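Long-range contacts in bifunctional dTDP-4-dehydrorhamnose 3,5-epimerase/dTDP-4-dehydrorhamnose reductase (Arabidopsis thaliana, PDB 4QQR), which epimerises dTDP-4-keto-6-deoxyglucose at two sugar carbons and reduces the product with NADPH to dTDP-L-rhamnose: residues F13-Y18 / Q35-T40; H63-A68 / E209-N214; M197-E202 / K288-P293; D201-I206 / P277-I282. All coordinates share one frame; numbering follows the deposited sequence.

Contact 1: F13-Y18 / Q35-T40; sequences FNFLIY and QGITYT
The first beta-alpha-beta unit of the Rossmann domain closes where F15, in strand 14-18, pairs with Y39, in strand 38-41, after the chain has crossed over through helix 23-34. The two strands run parallel, 20° apart, and three backbone bonds join them: F15 N to T38 O (2.8 Å), T40 N to F15 O (2.8 Å) and I17 N to T40 O (2.8 Å). F15 thus gives its N-H to the residue before Y39 and takes one from the residue after it, the usual ladder of parallel strands. On the F15 and Y39 side of the sheet, I37 sits over the aromatic ring. Its CG2, anti to the backbone N, lies 4.0 Å from the centroid of the F15 ring, almost straight above the centre, a CH-pi contact; I37 CD1 also touches F15 CE2 (3.8 Å). Further along, I17 CD1 touches Y39 CD2 (3.9 Å), while the tyrosine hydroxyl is hydrogen-bonded to E33 of the crossover helix. N14 and T38 meet on the other side of the sheet, with OD1 of N14 3.4 Å from CG2 of T38. C32 of helix 23-34 packs on F15 and I17, and L28 on I17. Parallel pairing of the first two strands around a connecting helix is characteristic of the dinucleotide-binding Rossmann fold.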
# COMPACT_ATOMS: atom_id res chain seq x y z
N PHE A 13 8.68 -27.18 -17.36
CA PHE A 13 8.26 -26.37 -16.22
C PHE A 13 9.16 -26.52 -14.99
O PHE A 13 9.75 -27.58 -14.77
CB PHE A 13 6.81 -26.72 -15.85
CG PHE A 13 5.81 -26.33 -16.90
CD1 PHE A 13 5.69 -25.01 -17.31
CD2 PHE A 13 4.97 -27.29 -17.48
CE1 PHE A 13 4.76 -24.64 -18.28
CE2 PHE A 13 4.04 -26.93 -18.46
CZ PHE A 13 3.93 -25.60 -18.86
N ASN A 14 9.26 -25.45 -14.20
CA ASN A 14 10.11 -25.41 -13.02
C ASN A 14 9.60 -24.33 -12.10
O ASN A 14 9.77 -23.15 -12.38
CB ASN A 14 11.56 -25.08 -13.42
CG ASN A 14 12.53 -25.11 -12.25
OD1 ASN A 14 12.16 -25.48 -11.13
ND2 ASN A 14 13.78 -24.75 -12.50
N PHE A 15 8.98 -24.72 -10.99
CA PHE A 15 8.29 -23.72 -10.17
C PHE A 15 9.08 -23.29 -8.96
O PHE A 15 9.60 -24.12 -8.22
CB PHE A 15 6.92 -24.21 -9.71
CG PHE A 15 5.96 -24.49 -10.84
CD1 PHE A 15 6.24 -24.10 -12.13
CD2 PHE A 15 4.77 -25.15 -10.59
CE1 PHE A 15 5.35 -24.35 -13.16
CE2 PHE A 15 3.88 -25.41 -11.62
CZ PHE A 15 4.17 -25.01 -12.90
N LEU A 16 9.16 -21.97 -8.78
CA LEU A 16 9.67 -21.41 -7.54
C LEU A 16 8.45 -21.10 -6.67
O LEU A 16 7.52 -20.42 -7.11
CB LEU A 16 10.51 -20.16 -7.79
CG LEU A 16 11.11 -19.46 -6.57
CD1 LEU A 16 12.03 -20.40 -5.78
CD2 LEU A 16 11.87 -18.18 -6.96
N ILE A 17 8.42 -21.65 -5.46
CA ILE A 17 7.28 -21.47 -4.57
C ILE A 17 7.71 -20.79 -3.28
O ILE A 17 8.73 -21.14 -2.69
CB ILE A 17 6.60 -22.81 -4.27
CG1 ILE A 17 6.13 -23.47 -5.58
CG2 ILE A 17 5.44 -22.62 -3.31
CD1 ILE A 17 5.66 -24.92 -5.44
N TYR A 18 6.94 -19.80 -2.84
CA TYR A 18 7.21 -19.15 -1.56
C TYR A 18 6.15 -19.50 -0.52
O TYR A 18 4.96 -19.48 -0.81
CB TYR A 18 7.38 -17.63 -1.72
CG TYR A 18 8.74 -17.29 -2.31
CD1 TYR A 18 8.90 -17.17 -3.69
CD2 TYR A 18 9.86 -17.16 -1.50
CE1 TYR A 18 10.15 -16.89 -4.24
CE2 TYR A 18 11.11 -16.89 -2.04
CZ TYR A 18 11.24 -16.75 -3.41
OH TYR A 18 12.48 -16.48 -3.95
N GLN A 35 2.53 -34.53 -9.73
CA GLN A 35 2.42 -34.30 -11.18
C GLN A 35 3.76 -34.37 -11.90
O GLN A 35 3.83 -34.13 -13.11
CB GLN A 35 1.80 -32.94 -11.49
CG GLN A 35 0.31 -32.81 -11.30
CD GLN A 35 -0.20 -31.49 -11.90
OE1 GLN A 35 0.19 -31.11 -13.00
NE2 GLN A 35 -1.05 -30.79 -11.15
N GLY A 36 4.83 -34.66 -11.17
CA GLY A 36 6.15 -34.70 -11.77
C GLY A 36 6.70 -33.35 -12.22
O GLY A 36 7.44 -33.27 -13.20
N ILE A 37 6.35 -32.28 -11.51
CA ILE A 37 6.89 -30.97 -11.82
C ILE A 37 8.04 -30.60 -10.89
O ILE A 37 7.91 -30.64 -9.65
CB ILE A 37 5.82 -29.86 -11.74
CG1 ILE A 37 4.61 -30.20 -12.61
CG2 ILE A 37 6.42 -28.49 -12.12
CD1 ILE A 37 3.54 -29.12 -12.58
N THR A 38 9.17 -30.22 -11.48
CA THR A 38 10.28 -29.72 -10.70
C THR A 38 9.89 -28.42 -9.99
O THR A 38 9.49 -27.44 -10.63
CB THR A 38 11.49 -29.48 -11.60
OG1 THR A 38 11.88 -30.74 -12.18
CG2 THR A 38 12.65 -28.86 -10.82
N TYR A 39 9.98 -28.41 -8.67
CA TYR A 39 9.67 -27.21 -7.91
C TYR A 39 10.70 -27.00 -6.83
O TYR A 39 11.36 -27.94 -6.41
CB TYR A 39 8.30 -27.34 -7.25
CG TYR A 39 8.34 -28.24 -6.04
CD1 TYR A 39 8.40 -29.62 -6.18
CD2 TYR A 39 8.31 -27.71 -4.75
CE1 TYR A 39 8.44 -30.46 -5.07
CE2 TYR A 39 8.35 -28.53 -3.65
CZ TYR A 39 8.42 -29.90 -3.81
OH TYR A 39 8.45 -30.72 -2.71
N THR A 40 10.83 -25.77 -6.35
CA THR A 40 11.74 -25.49 -5.24
C THR A 40 11.11 -24.44 -4.34
O THR A 40 10.44 -23.54 -4.82
CB THR A 40 13.12 -25.03 -5.75
OG1 THR A 40 13.67 -26.04 -6.60
CG2 THR A 40 14.08 -24.76 -4.60

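Contact 2: H63-A68 / E209-N214; sequences HVFNAA and EMAKRN
A helix lies against the face of the central Rossmann sheet here: A211, in the last turn of helix 200-212, packs on H63 and F65 of strand 63-66. The A211 methyl and the H63 imidazole carry the contact. A211 CB comes to 3.5 Å from F65 CZ, the tip of the phenylalanine, and to 4.0 Å from H63 CD2, so it touches two side chains placed two residues apart on the same side of the strand. The CG of H63 is anti to its carbonyl carbon (chi1 -52°), and CD2 and NE2 of the imidazole approach the last turn of the helix. NE2 lies 3.2 Å from A211 O, but at a poor angle for a hydrogen bond; that carbonyl instead accepts N214 N at 2.8 Å. The latter bond belongs to a Schellman motif that ends the helix, with N214, of positive phi, as its C-prime residue and L215 N reaching back to M210 O. The H63 ring also meets those of F13 and F15, and F65 touches F15, Y111 and L28. An alanine in place of H63 would probably open a gap between strand and helix end, leaving A211, F13 and F15 without the imidazole they touch. At the other end of the strand, N66 OD1 accepts A68 N (3.1 Å) in an Asx turn. The side chain of Y111, assigned to NADPH binding by similarity, is about 4 Å from that of F65. A helix packed on a central parallel sheet, with the C-terminal strand ends facing the probable NADPH site, is the layered alpha/beta architecture of Rossmann-fold reductases.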
# COMPACT_ATOMS: atom_id res chain seq x y z
N HIS A 63 8.18 -20.32 -13.69
CA HIS A 63 7.08 -19.58 -13.08
C HIS A 63 7.34 -19.49 -11.57
O HIS A 63 8.15 -20.26 -11.04
CB HIS A 63 5.71 -20.26 -13.31
CG HIS A 63 5.41 -20.59 -14.75
ND1 HIS A 63 6.11 -21.54 -15.47
CD2 HIS A 63 4.44 -20.14 -15.58
CE1 HIS A 63 5.61 -21.62 -16.69
NE2 HIS A 63 4.59 -20.79 -16.78
N VAL A 64 6.64 -18.58 -10.89
CA VAL A 64 6.84 -18.31 -9.46
C VAL A 64 5.49 -18.29 -8.74
O VAL A 64 4.53 -17.77 -9.25
CB VAL A 64 7.57 -16.94 -9.21
CG1 VAL A 64 7.62 -16.58 -7.71
CG2 VAL A 64 8.96 -16.93 -9.81
N PHE A 65 5.44 -18.86 -7.54
CA PHE A 65 4.20 -18.94 -6.78
C PHE A 65 4.38 -18.28 -5.42
O PHE A 65 5.28 -18.63 -4.67
CB PHE A 65 3.78 -20.39 -6.58
CG PHE A 65 3.29 -21.04 -7.84
CD1 PHE A 65 4.18 -21.43 -8.83
CD2 PHE A 65 1.93 -21.28 -8.02
CE1 PHE A 65 3.73 -22.02 -10.00
CE2 PHE A 65 1.46 -21.89 -9.19
CZ PHE A 65 2.36 -22.26 -10.17
N ASN A 66 3.54 -17.30 -5.13
CA ASN A 66 3.60 -16.63 -3.84
C ASN A 66 2.49 -17.10 -2.89
O ASN A 66 1.34 -16.62 -2.95
CB ASN A 66 3.54 -15.11 -4.04
CG ASN A 66 3.33 -14.36 -2.73
OD1 ASN A 66 3.81 -14.79 -1.68
ND2 ASN A 66 2.62 -13.24 -2.79
N ALA A 67 2.82 -18.03 -2.01
CA ALA A 67 1.86 -18.47 -1.01
C ALA A 67 2.33 -17.98 0.35
O ALA A 67 1.84 -18.43 1.37
CB ALA A 67 1.73 -19.97 -1.03
N ALA A 68 3.25 -17.01 0.35
CA ALA A 68 3.92 -16.52 1.55
C ALA A 68 2.97 -16.02 2.63
O ALA A 68 3.39 -15.56 3.70
CB ALA A 68 4.95 -15.44 1.21
N GLU A 209 -2.49 -24.80 -13.37
CA GLU A 209 -2.84 -24.71 -14.80
C GLU A 209 -2.88 -23.27 -15.31
O GLU A 209 -2.61 -23.02 -16.49
CB GLU A 209 -4.18 -25.41 -15.10
CG GLU A 209 -4.18 -26.90 -14.76
CD GLU A 209 -3.14 -27.68 -15.57
OE1 GLU A 209 -2.97 -27.35 -16.78
OE2 GLU A 209 -2.50 -28.61 -14.99
N MET A 210 -3.23 -22.34 -14.42
CA MET A 210 -3.31 -20.92 -14.76
C MET A 210 -1.92 -20.40 -15.06
O MET A 210 -1.73 -19.68 -16.03
CB MET A 210 -3.95 -20.12 -13.63
CG MET A 210 -5.40 -20.51 -13.37
SD MET A 210 -6.23 -19.48 -12.15
CE MET A 210 -6.58 -18.02 -13.11
N ALA A 211 -0.97 -20.80 -14.22
CA ALA A 211 0.46 -20.58 -14.45
C ALA A 211 0.88 -21.14 -15.81
O ALA A 211 1.46 -20.42 -16.63
CB ALA A 211 1.28 -21.20 -13.34
N LYS A 212 0.58 -22.41 -16.06
CA LYS A 212 0.92 -23.02 -17.34
C LYS A 212 0.37 -22.22 -18.53
O LYS A 212 1.00 -22.16 -19.57
CB LYS A 212 0.45 -24.48 -17.39
CG LYS A 212 1.30 -25.46 -16.54
CD LYS A 212 0.63 -26.84 -16.49
CE LYS A 212 1.59 -27.91 -16.00
NZ LYS A 212 0.90 -29.16 -15.50
N ARG A 213 -0.79 -21.59 -18.36
CA ARG A 213 -1.42 -20.83 -19.43
C ARG A 213 -1.02 -19.38 -19.42
O ARG A 213 -1.58 -18.57 -20.15
CB ARG A 213 -2.93 -20.90 -19.31
CG ARG A 213 -3.48 -22.29 -19.42
CD ARG A 213 -5.00 -22.28 -19.40
NE ARG A 213 -5.52 -23.61 -19.17
CZ ARG A 213 -6.81 -23.91 -19.08
NH1 ARG A 213 -7.74 -22.96 -19.19
NH2 ARG A 213 -7.18 -25.17 -18.86
N ASN A 214 -0.06 -19.05 -18.57
CA ASN A 214 0.38 -17.66 -18.38
C ASN A 214 -0.75 -16.63 -18.13
O ASN A 214 -0.74 -15.53 -18.69
CB ASN A 214 1.27 -17.25 -19.55
CG ASN A 214 2.40 -18.24 -19.79
OD1 ASN A 214 3.13 -18.60 -18.87
ND2 ASN A 214 2.53 -18.69 -21.04

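Contact 3: M197-E202 / K288-P293; sequences MTILDE and KFVFEP
The F289 ring is held between two aliphatic carbons: E202 CB on one face and, from its own helix, K288 CG on the opposite face, both offset toward the rim. E202 CB lies 3.7 Å from the ring centroid, a CH-pi contact, while D201 CB comes obliquely to F289 CD1 (4.2 Å). The CG of E202 is anti to its backbone N (chi1 178°) and the chain beyond is extended, which carries it across the ring at about a right angle. OE1 reaches 3.7 Å from F289 CE2, with the carboxylate plane only 21° from that of the ring. The polar end is occupied by hydrogen bonds, OE1 with S285 OG and OE2 with M280 N. At the base of the F289 side chain, I199 CG2 touches F289 CB (4.1 Å) and also V290 CG2 (4.2 Å), adding an apolar patch. An alanine in place of F289 would probably leave the CB and CG of E202 without their aromatic cover and open a gap between the two helices, while I199 would keep its contact with CB. I199, at the N-cap position of helix 200-212, thus joins the first turn of that helix to the last turns of helix 282-291. V290 and F291 also pack against I181 of helix 180-186, and F291 against M235 of helix 229-239; D201 OD2 accepts S172 N from a neighbouring loop.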
# COMPACT_ATOMS: atom_id res chain seq x y z
N MET A 197 -16.72 -19.74 -1.18
CA MET A 197 -15.66 -20.48 -0.50
C MET A 197 -14.79 -21.18 -1.52
O MET A 197 -15.21 -21.41 -2.66
CB MET A 197 -16.23 -21.52 0.49
CG MET A 197 -17.31 -21.00 1.45
SD MET A 197 -17.41 -21.97 2.97
CE MET A 197 -18.62 -21.02 3.90
N THR A 198 -13.58 -21.54 -1.10
CA THR A 198 -12.59 -22.12 -1.99
C THR A 198 -12.31 -23.58 -1.61
O THR A 198 -11.88 -23.86 -0.49
CB THR A 198 -11.25 -21.31 -1.91
OG1 THR A 198 -11.51 -19.94 -2.23
CG2 THR A 198 -10.21 -21.86 -2.85
N ILE A 199 -12.54 -24.52 -2.53
CA ILE A 199 -12.16 -25.91 -2.27
C ILE A 199 -10.74 -26.15 -2.76
O ILE A 199 -10.52 -26.41 -3.94
CB ILE A 199 -13.08 -26.91 -2.96
CG1 ILE A 199 -14.54 -26.63 -2.62
CG2 ILE A 199 -12.69 -28.31 -2.56
CD1 ILE A 199 -14.81 -26.68 -1.16
N LEU A 200 -9.77 -26.06 -1.85
CA LEU A 200 -8.35 -26.16 -2.23
C LEU A 200 -8.00 -27.40 -3.06
O LEU A 200 -7.18 -27.34 -3.96
CB LEU A 200 -7.44 -26.10 -1.01
CG LEU A 200 -7.48 -24.82 -0.18
CD1 LEU A 200 -6.56 -24.95 1.03
CD2 LEU A 200 -7.12 -23.60 -1.04
N ASP A 201 -8.63 -28.53 -2.73
CA ASP A 201 -8.36 -29.79 -3.42
C ASP A 201 -8.69 -29.71 -4.91
O ASP A 201 -7.99 -30.30 -5.73
CB ASP A 201 -9.15 -30.93 -2.78
CG ASP A 201 -8.65 -31.28 -1.40
OD1 ASP A 201 -8.06 -32.37 -1.26
OD2 ASP A 201 -8.83 -30.47 -0.47
N GLU A 202 -9.78 -29.01 -5.25
CA GLU A 202 -10.12 -28.78 -6.65
C GLU A 202 -9.39 -27.56 -7.25
O GLU A 202 -8.87 -27.64 -8.37
CB GLU A 202 -11.63 -28.60 -6.82
CG GLU A 202 -12.03 -28.31 -8.26
CD GLU A 202 -13.52 -28.04 -8.40
OE1 GLU A 202 -14.17 -27.80 -7.36
OE2 GLU A 202 -14.04 -28.08 -9.54
N LYS A 288 -17.89 -34.09 -3.55
CA LYS A 288 -16.97 -34.92 -4.32
C LYS A 288 -15.54 -34.91 -3.78
O LYS A 288 -14.86 -35.94 -3.80
CB LYS A 288 -16.99 -34.50 -5.79
CG LYS A 288 -15.81 -35.01 -6.58
CD LYS A 288 -15.80 -34.48 -8.00
CE LYS A 288 -14.75 -35.22 -8.83
NZ LYS A 288 -14.93 -36.71 -8.72
N PHE A 289 -15.09 -33.76 -3.29
CA PHE A 289 -13.69 -33.63 -2.92
C PHE A 289 -13.46 -33.75 -1.43
O PHE A 289 -12.36 -34.11 -1.00
CB PHE A 289 -13.11 -32.29 -3.39
CG PHE A 289 -12.95 -32.19 -4.87
CD1 PHE A 289 -11.82 -32.71 -5.49
CD2 PHE A 289 -13.93 -31.60 -5.65
CE1 PHE A 289 -11.66 -32.62 -6.85
CE2 PHE A 289 -13.78 -31.50 -7.01
CZ PHE A 289 -12.66 -32.01 -7.62
N VAL A 290 -14.48 -33.42 -0.65
CA VAL A 290 -14.29 -33.32 0.79
C VAL A 290 -15.01 -34.41 1.57
O VAL A 290 -14.38 -35.18 2.27
CB VAL A 290 -14.65 -31.91 1.32
CG1 VAL A 290 -14.45 -31.84 2.82
CG2 VAL A 290 -13.80 -30.86 0.62
N PHE A 291 -16.33 -34.49 1.40
CA PHE A 291 -17.16 -35.37 2.23
C PHE A 291 -17.21 -36.86 1.82
O PHE A 291 -17.07 -37.74 2.67
CB PHE A 291 -18.56 -34.78 2.37
CG PHE A 291 -18.60 -33.49 3.15
CD1 PHE A 291 -18.28 -33.47 4.50
CD2 PHE A 291 -18.97 -32.30 2.53
CE1 PHE A 291 -18.32 -32.28 5.21
CE2 PHE A 291 -19.01 -31.11 3.25
CZ PHE A 291 -18.68 -31.11 4.59
N GLU A 292 -17.43 -37.15 0.54
CA GLU A 292 -17.46 -38.54 0.07
C GLU A 292 -16.17 -39.35 0.30
O GLU A 292 -16.24 -40.52 0.68
CB GLU A 292 -17.90 -38.65 -1.39
CG GLU A 292 -19.40 -38.66 -1.57
CD GLU A 292 -19.81 -38.74 -3.03
OE1 GLU A 292 -18.89 -38.76 -3.89
OE2 GLU A 292 -21.03 -38.77 -3.33
N PRO A 293 -14.98 -38.75 0.07
CA PRO A 293 -13.79 -39.56 0.38
C PRO A 293 -13.39 -39.46 1.85
O PRO A 293 -12.24 -39.66 2.22
CB PRO A 293 -12.70 -38.94 -0.51
CG PRO A 293 -13.11 -37.50 -0.64
CD PRO A 293 -14.63 -37.48 -0.59

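Contact 4: D201-I206 / P277-I282; sequences DELLPI and PELMSI
Helix 200-212 faces an irregular loop, with the CA atoms of E202 and L279 8.1 Å apart at their nearest, and the helix is kinked at P205, whose nitrogen has no hydrogen to give to the preceding turn. Between them E202 OE2 accepts the backbone N-H of M280 at 2.9 Å, nearly straight (169°). The donor comes to the syn side of the carboxylate, 16° out of its plane. The same oxygen lies against M280 CG (3.3 Å), which chi1 of -44° places beside the backbone N, and against L279 CD1 (3.7 Å). With OE1 held by S285 and weakly by N223 ND2, donors from loop and helix grip both oxygens of this buried group; they would be expected to favour its ionised form. L279 supplies the apolar half. Its CG is anti to the backbone N, and one branch, CD1, meets L203 CD2 (3.9 Å) and I206 CD1 (3.9 Å), each side chain lying at about a right angle to the leucine. L272 of helix 270-275 touches both L203 and L279. The loop is tied down further by M280 O, which accepts N223 ND2. Just beyond, S281 occupies the N-cap position of helix 282-291, and its N-H bonds to E284 OE2, though its own side chain makes no capping bond. A buried glutamate bound to a main-chain N-H, beside a cluster of leucine and isoleucine side chains, here fastens the lead-in to the C-terminal helix onto helix 200-212, in a domain of the extended short-chain dehydrogenase/reductase type.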
# COMPACT_ATOMS: atom_id res chain seq x y z
N ASP A 201 -8.63 -28.53 -2.73
CA ASP A 201 -8.36 -29.79 -3.42
C ASP A 201 -8.69 -29.71 -4.91
O ASP A 201 -7.99 -30.30 -5.73
CB ASP A 201 -9.15 -30.93 -2.78
CG ASP A 201 -8.65 -31.28 -1.40
OD1 ASP A 201 -8.06 -32.37 -1.26
OD2 ASP A 201 -8.83 -30.47 -0.47
N GLU A 202 -9.78 -29.01 -5.25
CA GLU A 202 -10.12 -28.78 -6.65
C GLU A 202 -9.39 -27.56 -7.25
O GLU A 202 -8.87 -27.64 -8.37
CB GLU A 202 -11.63 -28.60 -6.82
CG GLU A 202 -12.03 -28.31 -8.26
CD GLU A 202 -13.52 -28.04 -8.40
OE1 GLU A 202 -14.17 -27.80 -7.36
OE2 GLU A 202 -14.04 -28.08 -9.54
N LEU A 203 -9.34 -26.47 -6.49
CA LEU A 203 -8.89 -25.18 -7.01
C LEU A 203 -7.36 -25.04 -7.10
O LEU A 203 -6.84 -24.41 -8.03
CB LEU A 203 -9.48 -24.03 -6.19
CG LEU A 203 -10.70 -23.31 -6.77
CD1 LEU A 203 -10.47 -23.00 -8.24
CD2 LEU A 203 -11.94 -24.14 -6.59
N LEU A 204 -6.64 -25.63 -6.16
CA LEU A 204 -5.18 -25.59 -6.21
C LEU A 204 -4.58 -26.23 -7.47
O LEU A 204 -3.67 -25.68 -8.07
CB LEU A 204 -4.53 -26.14 -4.94
CG LEU A 204 -4.57 -25.15 -3.78
CD1 LEU A 204 -3.66 -25.57 -2.63
CD2 LEU A 204 -4.20 -23.77 -4.28
N PRO A 205 -5.09 -27.40 -7.87
CA PRO A 205 -4.62 -27.89 -9.18
C PRO A 205 -4.84 -26.90 -10.33
O PRO A 205 -3.92 -26.69 -11.12
CB PRO A 205 -5.45 -29.17 -9.37
CG PRO A 205 -5.65 -29.65 -7.98
CD PRO A 205 -5.86 -28.43 -7.15
N ILE A 206 -6.02 -26.30 -10.40
CA ILE A 206 -6.36 -25.29 -11.41
C ILE A 206 -5.38 -24.13 -11.42
O ILE A 206 -5.01 -23.62 -12.47
CB ILE A 206 -7.81 -24.77 -11.19
CG1 ILE A 206 -8.83 -25.80 -11.69
CG2 ILE A 206 -8.01 -23.38 -11.83
CD1 ILE A 206 -10.24 -25.62 -11.16
N PRO A 277 -14.30 -24.61 -17.59
CA PRO A 277 -15.69 -25.13 -17.66
C PRO A 277 -15.96 -26.29 -16.68
O PRO A 277 -17.07 -26.47 -16.18
CB PRO A 277 -15.80 -25.63 -19.10
CG PRO A 277 -14.78 -24.82 -19.87
CD PRO A 277 -13.64 -24.62 -18.91
N GLU A 278 -14.94 -27.07 -16.43
CA GLU A 278 -14.99 -28.19 -15.51
C GLU A 278 -15.12 -27.76 -14.03
O GLU A 278 -15.29 -28.61 -13.15
CB GLU A 278 -13.71 -28.99 -15.71
CG GLU A 278 -12.74 -28.16 -16.58
CD GLU A 278 -11.29 -28.49 -16.35
OE1 GLU A 278 -10.44 -27.68 -16.78
OE2 GLU A 278 -11.00 -29.56 -15.75
N LEU A 279 -15.02 -26.46 -13.76
CA LEU A 279 -15.09 -25.98 -12.37
C LEU A 279 -16.46 -26.25 -11.76
O LEU A 279 -17.48 -25.83 -12.30
CB LEU A 279 -14.77 -24.49 -12.29
CG LEU A 279 -14.79 -23.81 -10.92
CD1 LEU A 279 -13.78 -24.42 -9.99
CD2 LEU A 279 -14.49 -22.34 -11.08
N MET A 280 -16.48 -26.95 -10.62
CA MET A 280 -17.72 -27.32 -9.96
C MET A 280 -18.17 -26.32 -8.90
O MET A 280 -17.35 -25.56 -8.36
CB MET A 280 -17.57 -28.68 -9.31
CG MET A 280 -16.88 -29.70 -10.17
SD MET A 280 -16.63 -31.21 -9.23
CE MET A 280 -18.30 -31.50 -8.64
N SER A 281 -19.46 -26.31 -8.59
CA SER A 281 -19.97 -25.44 -7.54
C SER A 281 -19.65 -26.01 -6.16
O SER A 281 -19.31 -27.19 -6.03
CB SER A 281 -21.47 -25.22 -7.68
OG SER A 281 -21.72 -24.40 -8.80
N ILE A 282 -19.76 -25.17 -5.13
CA ILE A 282 -19.31 -25.55 -3.80
C ILE A 282 -19.92 -26.85 -3.37
O ILE A 282 -19.21 -27.81 -3.07
CB ILE A 282 -19.61 -24.53 -2.71
CG1 ILE A 282 -20.24 -23.27 -3.31
CG2 ILE A 282 -18.34 -24.26 -1.88
CD1 ILE A 282 -21.74 -23.34 -3.45

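In the fold
Helix 200-212 connects contacts 2, 3 and 4: its first turn serves contacts 3 and 4, L203 and I206 extend contact 4, and its last turn serves contact 2. Contacts 3 and 4 share D201 and E202, lie about 9 Å apart between centres, and meet again where M280 SD is 3.6 Å from F289 CE2. Contacts 1 and 2, about 10 Å apart between centres, use neighbouring strands, 14-18 and 63-66, and F15 CD2 packs 3.4 Å from F65 CE1. Contact 1 is about 23 Å from contact 3, centre to centre. Residues assigned to NADPH by similarity lie near contacts 2 and 3: Y111 near F65, and W23 with its side chain about 7 Å from that of D201.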